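Local coordinates for soluble lytic transglycosylase B3 (Pseudomonas aeruginosa, PDB 5ANZ), which probably cleaves peptidoglycan glycan strands as a lytic transglycosylase, taking part in turnover of the bacterial cell wall, and binds a calcium ion, at residues A[117-122]-A[229-234]; A[139-144]-A[233-238]; A[181-186]-A[210-215]; A[214-219]-A[223-228]. All coordinates share one frame; numbering follows the deposited sequence. Where two conformers were deposited one is given.

Interaction 1 (A[117-122]-A[229-234]). With CA (calcium ion), chain B.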
loop_
_atom_site.group_PDB
_atom_site.type_symbol
_atom_site.label_atom_id
_atom_site.label_comp_id
_atom_site.label_asym_id
_atom_site.label_seq_id
_atom_site.Cartn_x
_atom_site.Cartn_y
_atom_site.Cartn_z
ATOM N N ALA A 117 -3.535 -22.426 8.316
ATOM C CA ALA A 117 -3.583 -23.706 9.010
ATOM C C ALA A 117 -2.276 -23.993 9.731
ATOM O O ALA A 117 -2.280 -24.443 10.873
ATOM C CB ALA A 117 -3.904 -24.824 8.038
ATOM N N GLN A 118 -1.160 -23.713 9.063
ATOM C CA GLN A 118 0.152 -24.049 9.596
ATOM C C GLN A 118 0.433 -23.266 10.865
ATOM O O GLN A 118 0.980 -23.804 11.832
ATOM C CB GLN A 118 1.237 -23.767 8.559
ATOM C CG GLN A 118 2.660 -23.947 9.072
ATOM C CD GLN A 118 3.707 -23.511 8.058
ATOM O OE1 GLN A 118 3.380 -23.027 6.971
ATOM N NE2 GLN A 118 4.973 -23.680 8.410
ATOM N N HIS A 119 0.054 -21.996 10.854
ATOM C CA HIS A 119 0.351 -21.098 11.966
ATOM C C HIS A 119 -0.881 -20.797 12.809
ATOM O O HIS A 119 -0.961 -19.745 13.442
ATOM C CB HIS A 119 0.949 -19.797 11.442
ATOM C CG HIS A 119 2.231 -19.988 10.708
ATOM N ND1 HIS A 119 3.345 -20.548 11.290
ATOM C CD2 HIS A 119 2.573 -19.712 9.422
ATOM C CE1 HIS A 119 4.324 -20.610 10.399
ATOM N NE2 HIS A 119 3.877 -20.097 9.263
ATOM N N ALA A 120 -1.834 -21.724 12.825
ATOM C CA ALA A 120 -3.121 -21.477 13.477
ATOM C C ALA A 120 -2.970 -21.096 14.951
ATOM O O ALA A 120 -3.676 -20.218 15.437
ATOM C CB ALA A 120 -4.031 -22.702 13.340
ATOM N N ARG A 121 -2.059 -21.752 15.663
ATOM C CA ARG A 121 -1.894 -21.466 17.089
ATOM C C ARG A 121 -1.393 -20.040 17.313
ATOM O O ARG A 121 -2.005 -19.268 18.049
ATOM C CB ARG A 121 -0.943 -22.451 17.748
ATOM C CG ARG A 121 -0.867 -22.220 19.246
ATOM C CD ARG A 121 -0.038 -23.276 19.931
ATOM N NE ARG A 121 1.389 -22.975 19.899
ATOM C CZ ARG A 121 2.306 -23.666 20.571
ATOM N NH1 ARG A 121 1.940 -24.696 21.326
ATOM N NH2 ARG A 121 3.586 -23.325 20.494
ATOM N N ILE A 122 -0.275 -19.693 16.680
ATOM C CA ILE A 122 0.248 -18.332 16.728
ATOM C C ILE A 122 -0.786 -17.280 16.297
ATOM O O ILE A 122 -0.981 -16.278 16.975
ATOM C CB ILE A 122 1.496 -18.195 15.846
ATOM C CG1 ILE A 122 2.701 -18.836 16.542
ATOM C CG2 ILE A 122 1.786 -16.733 15.543
ATOM C CD1 ILE A 122 3.948 -18.837 15.690
ATOM N N GLY A 229 13.233 -13.905 10.153
ATOM C CA GLY A 229 13.259 -15.349 10.298
ATOM C C GLY A 229 12.221 -15.949 11.223
ATOM O O GLY A 229 12.130 -17.174 11.350
ATOM N N SER A 230 11.435 -15.105 11.885
ATOM C CA SER A 230 10.451 -15.608 12.837
ATOM C C SER A 230 9.022 -15.321 12.411
ATOM O O SER A 230 8.599 -14.172 12.465
ATOM C CB SER A 230 10.668 -14.978 14.211
ATOM O OG SER A 230 9.551 -15.243 15.044
ATOM N N PRO A 231 8.265 -16.351 12.012
ATOM C CA PRO A 231 6.881 -16.055 11.621
ATOM C C PRO A 231 6.094 -15.407 12.780
ATOM O O PRO A 231 5.300 -14.487 12.550
ATOM C CB PRO A 231 6.311 -17.433 11.266
ATOM C CG PRO A 231 7.530 -18.266 10.916
ATOM C CD PRO A 231 8.621 -17.771 11.815
ATOM N N GLY A 232 6.328 -15.867 14.005
ATOM C CA GLY A 232 5.639 -15.318 15.165
ATOM C C GLY A 232 5.869 -13.819 15.288
ATOM O O GLY A 232 4.914 -13.037 15.378
ATOM N N ASP A 233 7.133 -13.412 15.295
ATOM C CA ASP A 233 7.452 -11.977 15.371
ATOM C C ASP A 233 6.847 -11.222 14.197
ATOM O O ASP A 233 6.311 -10.128 14.347
ATOM C CB ASP A 233 8.964 -11.727 15.381
ATOM C CG ASP A 233 9.671 -12.252 16.641
ATOM O OD1 ASP A 233 9.029 -12.691 17.636
ATOM O OD2 ASP A 233 10.922 -12.185 16.619
ATOM N N ALA A 234 6.946 -11.797 13.007
ATOM C CA ALA A 234 6.416 -11.129 11.819
ATOM C C ALA A 234 4.907 -10.935 11.900
ATOM O O ALA A 234 4.408 -9.852 11.621
ATOM C CB ALA A 234 6.758 -11.935 10.550
HETATM CA CA CA B . 11.571 -12.894 18.808
HETATM O O HOH W 1 13.000 -14.214 17.465
#
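Asp233 OD2 is held by the calcium ion at 2.4 Å and by the backbone N of Asp226, and it sits just past Pro231 and Gly232, the residues that meet His119 and Ile122. This is the start of helix 231-244, the exit helix of an EF-hand-like calcium loop, packed against the kink between helices 106-118 and 120-130. The second oxygen, Asp233 OD1, lies farther from the calcium, at 2.8 Å, so the carboxylate grips the metal with both oxygens but unequally. Ser230 is the N-cap of the helix: its OG takes the N-H of Asp233 at 3.0 Å in a nearly straight bond (172°), which ties the first turn to the residue that carries the metal.

On the other side, His119 lies between the two helices, at the N-cap position of the second. Its imidazole is sandwiched, with Gln118 CG over one face and Pro231 CB over the opposite one, a CH-pi contact 4.2 Å from the ring centroid and 28° off the normal. The proline leans toward the CE1 corner of the ring. Beside it, Ile122 reaches out with its chain extended (chi2 176°), and because Gly232 carries no side chain the terminal methyl can lie almost on the helix backbone. Ile122 also touches Phe219 of the calcium loop, while its CD1 rests 3.9 Å from Gly232 CA.

Interaction 2 (A[139-144]-A[233-238]). With CA (calcium ion), chain B.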
loop_
_atom_site.group_PDB
_atom_site.type_symbol
_atom_site.label_atom_id
_atom_site.label_comp_id
_atom_site.label_asym_id
_atom_site.label_seq_id
_atom_site.Cartn_x
_atom_site.Cartn_y
_atom_site.Cartn_z
ATOM N N ALA A 139 -3.392 -11.866 4.883
ATOM C CA ALA A 139 -3.492 -11.234 3.575
ATOM C C ALA A 139 -2.400 -10.192 3.379
ATOM O O ALA A 139 -1.834 -10.081 2.303
ATOM C CB ALA A 139 -4.886 -10.603 3.384
ATOM N N ILE A 140 -2.116 -9.411 4.417
ATOM C CA ILE A 140 -1.058 -8.397 4.314
ATOM C C ILE A 140 0.285 -9.102 4.065
ATOM O O ILE A 140 1.090 -8.672 3.225
ATOM C CB ILE A 140 -0.987 -7.537 5.595
ATOM C CG1 ILE A 140 -2.216 -6.615 5.734
ATOM C CG2 ILE A 140 0.335 -6.714 5.626
ATOM C CD1 ILE A 140 -2.192 -5.310 4.929
ATOM N N TRP A 141 0.511 -10.176 4.807
ATOM C CA TRP A 141 1.726 -10.961 4.687
ATOM C C TRP A 141 1.882 -11.480 3.250
ATOM O O TRP A 141 2.959 -11.455 2.667
ATOM C CB TRP A 141 1.650 -12.125 5.668
ATOM C CG TRP A 141 2.892 -12.919 5.935
ATOM C CD1 TRP A 141 4.204 -12.530 5.798
ATOM C CD2 TRP A 141 2.915 -14.251 6.443
ATOM N NE1 TRP A 141 5.033 -13.561 6.207
ATOM C CE2 TRP A 141 4.262 -14.624 6.598
ATOM C CE3 TRP A 141 1.914 -15.168 6.804
ATOM C CZ2 TRP A 141 4.634 -15.875 7.088
ATOM C CZ3 TRP A 141 2.281 -16.395 7.302
ATOM C CH2 TRP A 141 3.628 -16.744 7.435
ATOM N N GLY A 142 0.788 -11.956 2.674
ATOM C CA GLY A 142 0.802 -12.392 1.282
ATOM C C GLY A 142 1.120 -11.263 0.311
ATOM O O GLY A 142 1.909 -11.437 -0.619
ATOM N N MET A 143 0.490 -10.106 0.512
ATOM C CA MET A 143 0.691 -8.978 -0.391
ATOM C C MET A 143 2.075 -8.349 -0.239
ATOM O O MET A 143 2.631 -7.844 -1.212
ATOM C CB MET A 143 -0.396 -7.908 -0.174
ATOM C CG MET A 143 -1.770 -8.320 -0.688
ATOM S SD MET A 143 -1.811 -8.623 -2.456
ATOM C CE MET A 143 -1.505 -6.950 -3.046
ATOM N N GLU A 144 2.626 -8.385 0.973
ATOM C CA GLU A 144 3.898 -7.700 1.219
ATOM C C GLU A 144 5.101 -8.514 0.788
ATOM O O GLU A 144 6.028 -7.955 0.190
ATOM C CB GLU A 144 4.030 -7.322 2.699
ATOM C CG GLU A 144 3.087 -6.195 3.079
ATOM C CD GLU A 144 3.436 -4.900 2.369
ATOM O OE1 GLU A 144 4.642 -4.671 2.130
ATOM O OE2 GLU A 144 2.521 -4.116 2.029
ATOM N N ASP A 233 7.133 -13.412 15.295
ATOM C CA ASP A 233 7.452 -11.977 15.371
ATOM C C ASP A 233 6.847 -11.222 14.197
ATOM O O ASP A 233 6.311 -10.128 14.347
ATOM C CB ASP A 233 8.964 -11.727 15.381
ATOM C CG ASP A 233 9.671 -12.252 16.641
ATOM O OD1 ASP A 233 9.029 -12.691 17.636
ATOM O OD2 ASP A 233 10.922 -12.185 16.619
ATOM N N ALA A 234 6.946 -11.797 13.007
ATOM C CA ALA A 234 6.416 -11.129 11.819
ATOM C C ALA A 234 4.907 -10.935 11.900
ATOM O O ALA A 234 4.408 -9.852 11.621
ATOM C CB ALA A 234 6.758 -11.935 10.550
ATOM N N LEU A 235 4.195 -12.000 12.250
ATOM C CA LEU A 235 2.738 -11.944 12.306
ATOM C C LEU A 235 2.276 -10.998 13.425
ATOM O O LEU A 235 1.357 -10.207 13.226
ATOM C CB LEU A 235 2.155 -13.354 12.490
ATOM C CG LEU A 235 2.414 -14.303 11.301
ATOM C CD1 LEU A 235 2.028 -15.767 11.645
ATOM C CD2 LEU A 235 1.679 -13.805 10.055
ATOM N N ALA A 236 2.923 -11.069 14.577
ATOM C CA ALA A 236 2.535 -10.184 15.673
ATOM C C ALA A 236 2.837 -8.736 15.318
ATOM O O ALA A 236 2.066 -7.832 15.689
ATOM C CB ALA A 236 3.246 -10.578 16.946
ATOM N N SER A 237 3.955 -8.508 14.622
ATOM C CA SER A 237 4.323 -7.161 14.211
ATOM C C SER A 237 3.294 -6.591 13.247
ATOM O O SER A 237 2.889 -5.434 13.367
ATOM C CB SER A 237 5.721 -7.141 13.565
ATOM O OG SER A 237 6.708 -7.556 14.492
ATOM N N THR A 238 2.863 -7.408 12.294
ATOM C CA THR A 238 1.865 -6.981 11.325
ATOM C C THR A 238 0.579 -6.593 12.035
ATOM O O THR A 238 -0.024 -5.559 11.730
ATOM C CB THR A 238 1.591 -8.090 10.317
ATOM O OG1 THR A 238 2.815 -8.407 9.642
ATOM C CG2 THR A 238 0.525 -7.653 9.285
HETATM CA CA CA B . 11.571 -12.894 18.808
HETATM O O HOH W 1 13.000 -14.214 17.465
#
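Trp141 swings its indole out from helix 134-145 with CG anti to the backbone nitrogen (chi1 -168°), and Leu235 answers from helix 231-244 with chi1 -65°; its chi2 of 170° sends CD1 out in line with the chain and leaves CD2, the other methyl, over the ring. The two helices pack here in the buried core of the lysozyme-like transglycosylase domain. CD2 of Leu235 stands over one face of the six-membered ring in a CH-pi contact, 3.9 Å from the centroid and shifted toward the rim, with Trp141 CE3 its closest atom at 3.5 Å. The indole is also held at its pyrrole end, where NE1 bonds to Gln204 OE1, which helps fix its rotation.

One turn further along helix 231-244, and one residue back on helix 134-145, Thr238 CG2 lies 3.8 Å from Ile140 CG2. Ile140 in turn touches Tyr326, a residue of the N-acetylglucosamine site. Thr238 can offer its methyl because the hydroxyl is turned back to its own helix, OG1 donating to Ala234 O at 2.9 Å. Ser237 OG meets Val217 N and also donates to its own helix, to Asp233 O at 2.6 Å, from the carbonyl face opposite to Ser237 N.

Interaction 3 (A[181-186]-A[210-215])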
loop_
_atom_site.group_PDB
_atom_site.type_symbol
_atom_site.label_atom_id
_atom_site.label_comp_id
_atom_site.label_asym_id
_atom_site.label_seq_id
_atom_site.Cartn_x
_atom_site.Cartn_y
_atom_site.Cartn_z
ATOM N N LEU A 181 20.703 0.971 11.615
ATOM C CA LEU A 181 21.901 0.697 12.404
ATOM C C LEU A 181 21.540 0.440 13.866
ATOM O O LEU A 181 22.197 -0.358 14.532
ATOM C CB LEU A 181 22.912 1.852 12.295
ATOM C CG LEU A 181 23.602 1.983 10.926
ATOM C CD1 LEU A 181 24.309 3.332 10.792
ATOM C CD2 LEU A 181 24.611 0.852 10.748
ATOM N N LYS A 182 20.494 1.101 14.364
ATOM C CA LYS A 182 20.059 0.884 15.738
ATOM C C LYS A 182 19.488 -0.514 15.918
ATOM O O LYS A 182 19.661 -1.133 16.979
ATOM C CB LYS A 182 19.025 1.933 16.157
ATOM C CG LYS A 182 19.571 3.344 16.135
ATOM C CD LYS A 182 18.557 4.348 16.674
ATOM C CE LYS A 182 19.157 5.751 16.734
ATOM N NZ LYS A 182 18.119 6.806 16.936
ATOM N N ILE A 183 18.808 -0.999 14.883
ATOM C CA ILE A 183 18.296 -2.359 14.870
ATOM C C ILE A 183 19.448 -3.361 14.951
ATOM O O ILE A 183 19.402 -4.314 15.738
ATOM C CB ILE A 183 17.461 -2.628 13.616
ATOM C CG1 ILE A 183 16.230 -1.708 13.608
ATOM C CG2 ILE A 183 17.050 -4.101 13.576
ATOM C CD1 ILE A 183 15.378 -1.817 12.333
ATOM N N LEU A 184 20.495 -3.130 14.167
ATOM C CA LEU A 184 21.686 -3.982 14.248
ATOM C C LEU A 184 22.343 -3.892 15.617
ATOM O O LEU A 184 22.749 -4.899 16.180
ATOM C CB LEU A 184 22.701 -3.615 13.168
ATOM C CG LEU A 184 22.175 -3.847 11.753
ATOM C CD1 LEU A 184 23.203 -3.441 10.715
ATOM C CD2 LEU A 184 21.760 -5.323 11.582
ATOM N N GLN A 185 22.449 -2.680 16.147
ATOM C CA GLN A 185 23.050 -2.469 17.457
ATOM C C GLN A 185 22.282 -3.235 18.538
ATOM O O GLN A 185 22.884 -3.802 19.451
ATOM C CB GLN A 185 23.091 -0.971 17.774
ATOM C CG GLN A 185 23.713 -0.638 19.109
ATOM C CD GLN A 185 24.523 0.639 19.051
ATOM O OE1 GLN A 185 25.291 0.853 18.114
ATOM N NE2 GLN A 185 24.354 1.497 20.047
ATOM N N HIS A 186 20.962 -3.267 18.424
ATOM C CA HIS A 186 20.149 -3.941 19.419
ATOM C C HIS A 186 20.186 -5.453 19.251
ATOM O O HIS A 186 19.916 -6.193 20.196
ATOM C CB HIS A 186 18.704 -3.453 19.375
ATOM C CG HIS A 186 17.902 -3.866 20.576
ATOM N ND1 HIS A 186 16.873 -4.770 20.503
ATOM C CD2 HIS A 186 18.015 -3.508 21.875
ATOM C CE1 HIS A 186 16.368 -4.950 21.719
ATOM N NE2 HIS A 186 17.038 -4.199 22.562
ATOM N N THR A 210 12.241 2.764 10.565
ATOM C CA THR A 210 11.566 3.524 11.618
ATOM C C THR A 210 10.227 2.855 12.000
ATOM O O THR A 210 9.824 2.882 13.168
ATOM C CB THR A 210 11.337 5.006 11.214
ATOM O OG1 THR A 210 10.568 5.068 10.007
ATOM C CG2 THR A 210 12.675 5.728 11.024
ATOM N N THR A 211 9.544 2.228 11.037
ATOM C CA THR A 211 8.328 1.499 11.370
ATOM C C THR A 211 8.629 0.259 12.212
ATOM O O THR A 211 7.923 -0.054 13.172
ATOM C CB THR A 211 7.557 1.083 10.087
ATOM O OG1 THR A 211 7.165 2.268 9.388
ATOM C CG2 THR A 211 6.339 0.243 10.434
ATOM N N HIS A 212 9.699 -0.450 11.868
ATOM C CA HIS A 212 10.143 -1.552 12.699
ATOM C C HIS A 212 10.389 -1.077 14.136
ATOM O O HIS A 212 9.919 -1.697 15.096
ATOM C CB HIS A 212 11.426 -2.178 12.127
ATOM C CG HIS A 212 12.017 -3.238 13.000
ATOM N ND1 HIS A 212 11.779 -4.581 12.803
ATOM C CD2 HIS A 212 12.819 -3.144 14.090
ATOM C CE1 HIS A 212 12.415 -5.271 13.735
ATOM N NE2 HIS A 212 13.055 -4.436 14.514
ATOM N N ASN A 213 11.099 0.032 14.284
ATOM C CA ASN A 213 11.490 0.463 15.615
ATOM C C ASN A 213 10.309 0.911 16.481
ATOM O O ASN A 213 10.399 0.872 17.708
ATOM C CB ASN A 213 12.545 1.572 15.516
ATOM C CG ASN A 213 13.921 1.026 15.171
ATOM O OD1 ASN A 213 14.147 -0.188 15.231
ATOM N ND2 ASN A 213 14.857 1.915 14.843
ATOM N N GLN A 214 9.204 1.306 15.848
ATOM C CA GLN A 214 8.022 1.693 16.608
ATOM C C GLN A 214 7.010 0.568 16.748
ATOM O O GLN A 214 6.327 0.483 17.762
ATOM C CB GLN A 214 7.334 2.909 15.984
ATOM C CG GLN A 214 6.105 3.342 16.775
ATOM C CD GLN A 214 5.586 4.711 16.382
ATOM O OE1 GLN A 214 6.177 5.401 15.550
ATOM N NE2 GLN A 214 4.470 5.112 16.987
ATOM N N TYR A 215 6.914 -0.310 15.752
ATOM C CA TYR A 215 5.809 -1.281 15.770
ATOM C C TYR A 215 6.187 -2.757 15.740
ATOM O O TYR A 215 5.335 -3.598 15.977
ATOM C CB TYR A 215 4.855 -1.020 14.594
ATOM C CG TYR A 215 4.233 0.343 14.671
ATOM C CD1 TYR A 215 3.168 0.581 15.523
ATOM C CD2 TYR A 215 4.729 1.396 13.912
ATOM C CE1 TYR A 215 2.595 1.856 15.613
ATOM C CE2 TYR A 215 4.169 2.662 13.994
ATOM C CZ TYR A 215 3.098 2.878 14.838
ATOM O OH TYR A 215 2.552 4.139 14.921
#
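Ile183 lays its ethyl branch across the junction of His212 and Asn213, whose OD1 lies in plane at the edge of the imidazole, where helix 170-186 packs on the short helix 209-215 of the transglycosylase domain. The local axes come within 10.4 Å and run 48° apart. CD1 of Ile183 approaches the imidazole obliquely, with His212 CD2 the nearest ring atom at 3.4 Å, while Ile183 CG2 stands 4.1 Å from His212 NE2. The isoleucine thus follows one side of the histidine with both branches. Next to the ring edge, the amide oxygen of Asn213 faces CG1 of Ile183; Asn213 was modelled in two conformers, so the very short approach in this one is doubtful. Lys182 brushes the same amide with its CB alone, and its amine leads away.

Two polar ties set the first shell in place. With CG anti to the backbone N (chi1 175°), the His212 ring reaches toward helix 170-186, and its NE2 bonds to Asp188 OD2, a carboxylate that would probably favour the protonated imidazole. Asp188 also accepts the backbone N-H of Arg225 through OD1, which couples this histidine to the calcium-binding loop. In the conformer described, Asn213 ND2 bonds to Ala179 O, back on helix 170-186.

The contact joins two parts of the fold close to the saccharide site, since helix 209-215 also carries Thr211, which binds N-acetylglucosamine. Near the start of that helix there is one more link between the pair: the backbone N of Thr210 donates to the side-chain OE1 of Gln176.

Interaction 4 (A[214-219]-A[223-228]). With CA (calcium ion), chain B.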
loop_
_atom_site.group_PDB
_atom_site.type_symbol
_atom_site.label_atom_id
_atom_site.label_comp_id
_atom_site.label_asym_id
_atom_site.label_seq_id
_atom_site.Cartn_x
_atom_site.Cartn_y
_atom_site.Cartn_z
ATOM N N GLN A 214 9.204 1.306 15.848
ATOM C CA GLN A 214 8.022 1.693 16.608
ATOM C C GLN A 214 7.010 0.568 16.748
ATOM O O GLN A 214 6.327 0.483 17.762
ATOM C CB GLN A 214 7.334 2.909 15.984
ATOM C CG GLN A 214 6.105 3.342 16.775
ATOM C CD GLN A 214 5.586 4.711 16.382
ATOM O OE1 GLN A 214 6.177 5.401 15.550
ATOM N NE2 GLN A 214 4.470 5.112 16.987
ATOM N N TYR A 215 6.914 -0.310 15.752
ATOM C CA TYR A 215 5.809 -1.281 15.770
ATOM C C TYR A 215 6.187 -2.757 15.740
ATOM O O TYR A 215 5.335 -3.598 15.977
ATOM C CB TYR A 215 4.855 -1.020 14.594
ATOM C CG TYR A 215 4.233 0.343 14.671
ATOM C CD1 TYR A 215 3.168 0.581 15.523
ATOM C CD2 TYR A 215 4.729 1.396 13.912
ATOM C CE1 TYR A 215 2.595 1.856 15.613
ATOM C CE2 TYR A 215 4.169 2.662 13.994
ATOM C CZ TYR A 215 3.098 2.878 14.838
ATOM O OH TYR A 215 2.552 4.139 14.921
ATOM N N ALA A 216 7.438 -3.089 15.456
ATOM C CA ALA A 216 7.804 -4.495 15.515
ATOM C C ALA A 216 7.670 -5.046 16.939
ATOM O O ALA A 216 7.833 -4.328 17.947
ATOM C CB ALA A 216 9.221 -4.716 14.988
ATOM N N VAL A 217 7.360 -6.331 16.994
ATOM C CA VAL A 217 7.059 -7.058 18.210
ATOM C C VAL A 217 7.964 -8.265 18.382
ATOM O O VAL A 217 8.271 -8.937 17.401
ATOM C CB VAL A 217 5.589 -7.549 18.180
ATOM C CG1 VAL A 217 5.315 -8.505 19.321
ATOM C CG2 VAL A 217 4.636 -6.354 18.198
ATOM N N ASP A 218 8.374 -8.551 19.618
ATOM C CA ASP A 218 9.015 -9.823 19.947
ATOM C C ASP A 218 7.970 -10.792 20.493
ATOM O O ASP A 218 7.641 -10.766 21.696
ATOM C CB ASP A 218 10.142 -9.611 20.971
ATOM C CG ASP A 218 10.775 -10.913 21.421
ATOM O OD1 ASP A 218 10.601 -11.940 20.725
ATOM O OD2 ASP A 218 11.456 -10.910 22.472
ATOM N N PHE A 219 7.433 -11.634 19.611
ATOM C CA PHE A 219 6.334 -12.517 19.964
ATOM C C PHE A 219 6.755 -13.601 20.936
ATOM O O PHE A 219 6.039 -13.893 21.884
ATOM C CB PHE A 219 5.739 -13.173 18.710
ATOM C CG PHE A 219 4.615 -14.122 19.008
ATOM C CD1 PHE A 219 3.361 -13.643 19.347
ATOM C CD2 PHE A 219 4.806 -15.496 18.939
ATOM C CE1 PHE A 219 2.321 -14.514 19.631
ATOM C CE2 PHE A 219 3.761 -16.371 19.214
ATOM C CZ PHE A 219 2.519 -15.876 19.553
ATOM N N GLY A 223 13.978 -11.777 22.966
ATOM C CA GLY A 223 14.635 -10.480 22.986
ATOM C C GLY A 223 14.903 -9.899 21.613
ATOM O O GLY A 223 15.387 -8.780 21.477
ATOM N N LYS A 224 14.582 -10.669 20.582
ATOM C CA LYS A 224 14.751 -10.205 19.216
ATOM C C LYS A 224 13.411 -9.975 18.532
ATOM O O LYS A 224 12.510 -10.814 18.609
ATOM C CB LYS A 224 15.570 -11.217 18.408
ATOM C CG LYS A 224 16.971 -11.429 18.932
ATOM C CD LYS A 224 17.808 -12.219 17.948
ATOM C CE LYS A 224 17.298 -13.642 17.810
ATOM N NZ LYS A 224 18.229 -14.477 17.000
ATOM N N ARG A 225 13.286 -8.821 17.884
ATOM C CA ARG A 225 12.147 -8.544 17.008
ATOM C C ARG A 225 12.553 -8.947 15.595
ATOM O O ARG A 225 12.927 -8.115 14.782
ATOM C CB ARG A 225 11.747 -7.072 17.092
ATOM C CG ARG A 225 11.341 -6.670 18.504
ATOM C CD ARG A 225 10.648 -5.310 18.514
ATOM N NE ARG A 225 11.604 -4.206 18.501
ATOM C CZ ARG A 225 11.274 -2.925 18.348
ATOM N NH1 ARG A 225 10.003 -2.564 18.184
ATOM N NH2 ARG A 225 12.222 -1.997 18.362
ATOM N N ASP A 226 12.492 -10.245 15.333
ATOM C CA ASP A 226 13.038 -10.810 14.099
ATOM C C ASP A 226 11.982 -10.973 13.016
ATOM O O ASP A 226 11.383 -12.046 12.877
ATOM C CB ASP A 226 13.686 -12.153 14.404
ATOM C CG ASP A 226 14.191 -12.857 13.154
ATOM O OD1 ASP A 226 14.355 -12.186 12.114
ATOM O OD2 ASP A 226 14.437 -14.080 13.226
ATOM N N ILE A 227 11.771 -9.914 12.239
ATOM C CA ILE A 227 10.756 -9.950 11.192
ATOM C C ILE A 227 11.314 -10.589 9.926
ATOM O O ILE A 227 10.640 -10.607 8.906
ATOM C CB ILE A 227 10.227 -8.542 10.845
ATOM C CG1 ILE A 227 11.375 -7.647 10.382
ATOM C CG2 ILE A 227 9.524 -7.912 12.066
ATOM C CD1 ILE A 227 10.905 -6.282 9.827
ATOM N N TRP A 228 12.539 -11.109 10.003
ATOM C CA TRP A 228 13.151 -11.834 8.888
ATOM C C TRP A 228 12.940 -13.343 8.988
ATOM O O TRP A 228 12.532 -13.991 8.010
ATOM C CB TRP A 228 14.661 -11.515 8.825
ATOM C CG TRP A 228 14.907 -10.067 8.528
ATOM C CD1 TRP A 228 15.114 -9.509 7.298
ATOM C CD2 TRP A 228 14.964 -8.981 9.471
ATOM N NE1 TRP A 228 15.278 -8.160 7.411
ATOM C CE2 TRP A 228 15.193 -7.805 8.734
ATOM C CE3 TRP A 228 14.830 -8.896 10.861
ATOM C CZ2 TRP A 228 15.293 -6.548 9.335
ATOM C CZ3 TRP A 228 14.921 -7.635 11.466
ATOM C CH2 TRP A 228 15.147 -6.484 10.701
HETATM CA CA CA B . 11.571 -12.894 18.808
HETATM O O HOH W 1 13.000 -14.214 17.465
#
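An EF-hand-like calcium loop, built on a D-x-D-x-D-G sequence, folds back on itself here between helices 209-215 and 231-244. Asp218 opens it and uses its two carboxylate oxygens separately: OD1 binds the calcium at 2.4 Å, while OD2 accepts the backbone N-H of Gly223 at 2.7 Å, met from above the carboxylate plane. With CG anti to the backbone nitrogen (chi1 176°), the carboxylate reaches into the turn. Lys224 contributes its carbonyl instead of its side chain, its O lying 2.3 Å from the metal; Asp220, Asp222, Asp233 and a water complete the site. Gly223 makes the turn with a positive phi of 92°.

Beyond the metal, Arg225 lies along the incoming backbone of residues 216-218. Its CG runs beside the Val217-Asp218 peptide, its CD sits 3.8 Å from Ala216 CB, and a bend at chi3 turns the guanidinium toward the end of helix 209-215. In the conformer described, one of two, NH1 donates to Ala216 O at 2.8 Å; the oxygen lies in the guanidinium plane, but the donor stands above the carbonyl plane. Farther on, Asp226 forms an Asx turn, its OD1 accepting from Trp228 N at 3.0 Å.

All four contacts lie in the transglycosylase domain, three of them around helix 231-244 and its calcium. Interactions 1 and 2 share that helix and have centres 10 Å apart; His119 of the first packs on Trp141 of the second. Interactions 3 and 4 share helix 209-215, with centres 9 Å apart, and follow one another along the chain, both nested within the long loops closed by interactions 1 and 2. Asp233 connects the groups: its carboxylate probably accepts from Phe219 N and Asp226 N of interaction 4. The calcium loop therefore joins the saccharide-binding helix 209-215 to the helical core, consistent with a structural role for the metal.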